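Local coordinates for transcriptional regulator, marR family, putative (Sulfolobus solfataricus, PDB 3F3X), which acts as an archaeal transcriptional activator of the MarR family, a dimer that binds DNA through winged helix-turn-helix domains, at the interface of chains A and B. Sequence-based numbering; all coordinates share one arbitrary frame. Chains: chain A/B, Transcriptional regulator, marR family, putative.

The interface of chains A and B. Residues chain A 13, 16-17, 19-20; chain B 59-61, 136.
This is part of the two-fold symmetric dimer interface of a MarR-family regulator. The N-terminal helix 3-33 of chain A packs against two elements of chain B: the end of helix 53-60 with the residue that follows it, and the C-terminal helix 125-138. Because helix 53-60 belongs to the winged helix-turn-helix region, the patch may help to set the DNA-binding part of one subunit against the dimerisation helices of the other.

A:Lys16 is the main apolar bridge. Its chain runs extended beyond CG and crosses B:Leu136 obliquely. The packing is tight, with A:Lys16 CD 3.4 Å from B:Leu136 CD2. The other methyl, B:Leu136 CD1, lies 3.7 Å from A:Lys16 CB. CG of B:Leu136 is anti to the backbone N (chi1 178°), which brings both methyls to A:Lys16. B:Leu136 CB meets A:Ile17 CG1 at 3.9 Å. Farther out, A:Lys16 CD and CE pass beside B:Arg59 O, each at 3.7 Å. A:Lys16 NZ lies 4.7 Å from B:Arg59 NE, not in contact; if both groups are charged they may repel mildly.

The B:Phe61 ring has one face toward A:Lys16 O, offset toward the rim. Its CD2 touches the bare CA of A:Gly20, while B:Phe61 CB packs on A:Arg19 CB.

A:Arg19 extends from CG to NE and runs side by side with B:Tyr60, pointing the same way. Its guanidinium meets the backbone carbonyl rather than the ring. At the end of helix 53-60, A:Arg19 NH1 donates to an in-plane lone pair of B:Tyr60 O at 3.0 Å, bent to 146° at H.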
ATOM      1  N   THR A  13      -8.096   5.474  -0.740  1.00 21.98           N
ATOM      2  CA  THR A  13      -7.834   5.604   0.689  1.00 23.52           C
ATOM      3  C   THR A  13      -6.899   4.490   1.173  1.00 23.04           C
ATOM      4  O   THR A  13      -5.982   4.734   1.954  1.00 23.06           O
ATOM      5  CB  THR A  13      -9.149   5.558   1.481  1.00 24.09           C
ATOM      6  OG1 THR A  13     -10.029   6.579   0.993  1.00 24.18           O
ATOM      7  CG2 THR A  13      -8.894   5.780   2.966  1.00 23.63           C
ATOM      8  N   LYS A  16      -3.335   5.303   0.467  0.50 24.50           N
ATOM      9  CA  LYS A  16      -2.763   6.261   1.408  0.50 25.03           C
ATOM     10  C   LYS A  16      -2.403   5.589   2.729  0.50 23.94           C
ATOM     11  O   LYS A  16      -1.336   5.836   3.289  0.50 24.91           O
ATOM     12  CB  LYS A  16      -3.758   7.393   1.686  0.50 25.57           C
ATOM     13  CG  LYS A  16      -4.213   8.167   0.459  0.50 26.69           C
ATOM     14  CD  LYS A  16      -5.270   9.194   0.852  0.50 26.53           C
ATOM     15  CE  LYS A  16      -5.821   9.937  -0.352  0.50 25.70           C
ATOM     16  NZ  LYS A  16      -6.822  10.955   0.069  0.50 26.09           N
ATOM     17  N   ILE A  17      -3.305   4.748   3.225  1.00 23.70           N
ATOM     18  CA  ILE A  17      -3.092   4.047   4.486  1.00 24.09           C
ATOM     19  C   ILE A  17      -1.817   3.211   4.415  1.00 24.59           C
ATOM     20  O   ILE A  17      -1.005   3.224   5.342  1.00 23.94           O
ATOM     21  CB  ILE A  17      -4.293   3.137   4.833  1.00 23.95           C
ATOM     22  CG1 ILE A  17      -5.549   3.996   5.032  1.00 21.94           C
ATOM     23  CG2 ILE A  17      -3.993   2.333   6.101  1.00 24.49           C
ATOM     24  CD1 ILE A  17      -6.834   3.209   5.280  1.00 20.93           C
ATOM     25  N   ARG A  19       0.874   3.530   2.290  1.00 26.74           N
ATOM     26  CA  ARG A  19       2.041   4.398   2.194  1.00 29.07           C
ATOM     27  C   ARG A  19       2.375   5.022   3.540  1.00 29.69           C
ATOM     28  O   ARG A  19       3.539   5.079   3.936  1.00 31.06           O
ATOM     29  CB  ARG A  19       1.794   5.506   1.169  1.00 29.11           C
ATOM     30  CG  ARG A  19       1.662   5.006  -0.255  1.00 30.12           C
ATOM     31  CD  ARG A  19       1.311   6.151  -1.177  1.00 32.56           C
ATOM     32  NE  ARG A  19       1.084   5.699  -2.544  1.00 35.05           N
ATOM     33  CZ  ARG A  19       0.259   6.305  -3.389  1.00 35.98           C
ATOM     34  NH1 ARG A  19      -0.413   7.381  -2.996  1.00 36.36           N
ATOM     35  NH2 ARG A  19       0.101   5.837  -4.620  1.00 36.91           N
ATOM     36  N   GLY A  20       1.353   5.492   4.241  1.00 29.64           N
ATOM     37  CA  GLY A  20       1.586   6.105   5.535  1.00 30.28           C
ATOM     38  C   GLY A  20       2.003   5.105   6.600  1.00 30.94           C
ATOM     39  O   GLY A  20       2.976   5.326   7.320  1.00 31.48           O
TER
ATOM     40  N   ARG B  59      -0.951  14.953   0.766  1.00 24.24           N
ATOM     41  CA  ARG B  59      -2.220  14.293   0.520  1.00 23.78           C
ATOM     42  C   ARG B  59      -2.060  12.843   0.099  1.00 23.03           C
ATOM     43  O   ARG B  59      -2.850  11.991   0.495  1.00 25.00           O
ATOM     44  CB  ARG B  59      -3.012  15.069  -0.540  1.00 22.52           C
ATOM     45  CG  ARG B  59      -4.352  14.451  -0.943  1.00 22.17           C
ATOM     46  CD  ARG B  59      -5.175  15.455  -1.747  1.00 20.71           C
ATOM     47  NE  ARG B  59      -6.266  14.835  -2.497  1.00 19.24           N
ATOM     48  CZ  ARG B  59      -7.165  15.513  -3.202  1.00 22.57           C
ATOM     49  NH1 ARG B  59      -7.115  16.843  -3.245  1.00 19.46           N
ATOM     50  NH2 ARG B  59      -8.091  14.864  -3.900  1.00 21.01           N
ATOM     51  N   TYR B  60      -1.030  12.553  -0.685  1.00 23.71           N
ATOM     52  CA  TYR B  60      -0.838  11.188  -1.156  1.00 26.35           C
ATOM     53  C   TYR B  60       0.227  10.369  -0.443  1.00 26.79           C
ATOM     54  O   TYR B  60       0.536   9.251  -0.848  1.00 26.61           O
ATOM     55  CB  TYR B  60      -0.596  11.213  -2.663  1.00 23.24           C
ATOM     56  CG  TYR B  60      -1.810  11.762  -3.384  1.00 22.20           C
ATOM     57  CD1 TYR B  60      -1.795  13.036  -3.961  1.00 20.14           C
ATOM     58  CD2 TYR B  60      -3.009  11.052  -3.382  1.00 20.38           C
ATOM     59  CE1 TYR B  60      -2.957  13.591  -4.512  1.00 20.09           C
ATOM     60  CE2 TYR B  60      -4.176  11.594  -3.925  1.00 21.20           C
ATOM     61  CZ  TYR B  60      -4.144  12.866  -4.488  1.00 20.51           C
ATOM     62  OH  TYR B  60      -5.304  13.404  -5.003  1.00 19.69           O
ATOM     63  N   PHE B  61       0.766  10.925   0.634  1.00 27.72           N
ATOM     64  CA  PHE B  61       1.785  10.246   1.424  1.00 27.76           C
ATOM     65  C   PHE B  61       2.981   9.729   0.635  1.00 29.32           C
ATOM     66  O   PHE B  61       3.393   8.581   0.794  1.00 30.43           O
ATOM     67  CB  PHE B  61       1.162   9.093   2.215  1.00 28.32           C
ATOM     68  CG  PHE B  61       0.201   9.538   3.283  1.00 28.37           C
ATOM     69  CD1 PHE B  61      -1.068  10.003   2.952  1.00 28.52           C
ATOM     70  CD2 PHE B  61       0.567   9.496   4.626  1.00 29.79           C
ATOM     71  CE1 PHE B  61      -1.959  10.421   3.939  1.00 27.43           C
ATOM     72  CE2 PHE B  61      -0.318   9.913   5.627  1.00 27.39           C
ATOM     73  CZ  PHE B  61      -1.583  10.375   5.281  1.00 28.40           C
ATOM     74  N   LEU B 136      -7.185   6.273   8.204  1.00 27.45           N
ATOM     75  CA  LEU B 136      -6.181   7.118   7.564  1.00 28.16           C
ATOM     76  C   LEU B 136      -5.857   8.364   8.393  1.00 29.10           C
ATOM     77  O   LEU B 136      -4.692   8.744   8.525  1.00 27.97           O
ATOM     78  CB  LEU B 136      -6.636   7.542   6.162  1.00 26.71           C
ATOM     79  CG  LEU B 136      -5.644   8.480   5.456  1.00 28.72           C
ATOM     80  CD1 LEU B 136      -4.298   7.776   5.277  1.00 27.22           C
ATOM     81  CD2 LEU B 136      -6.203   8.905   4.111  1.00 28.73           C
TER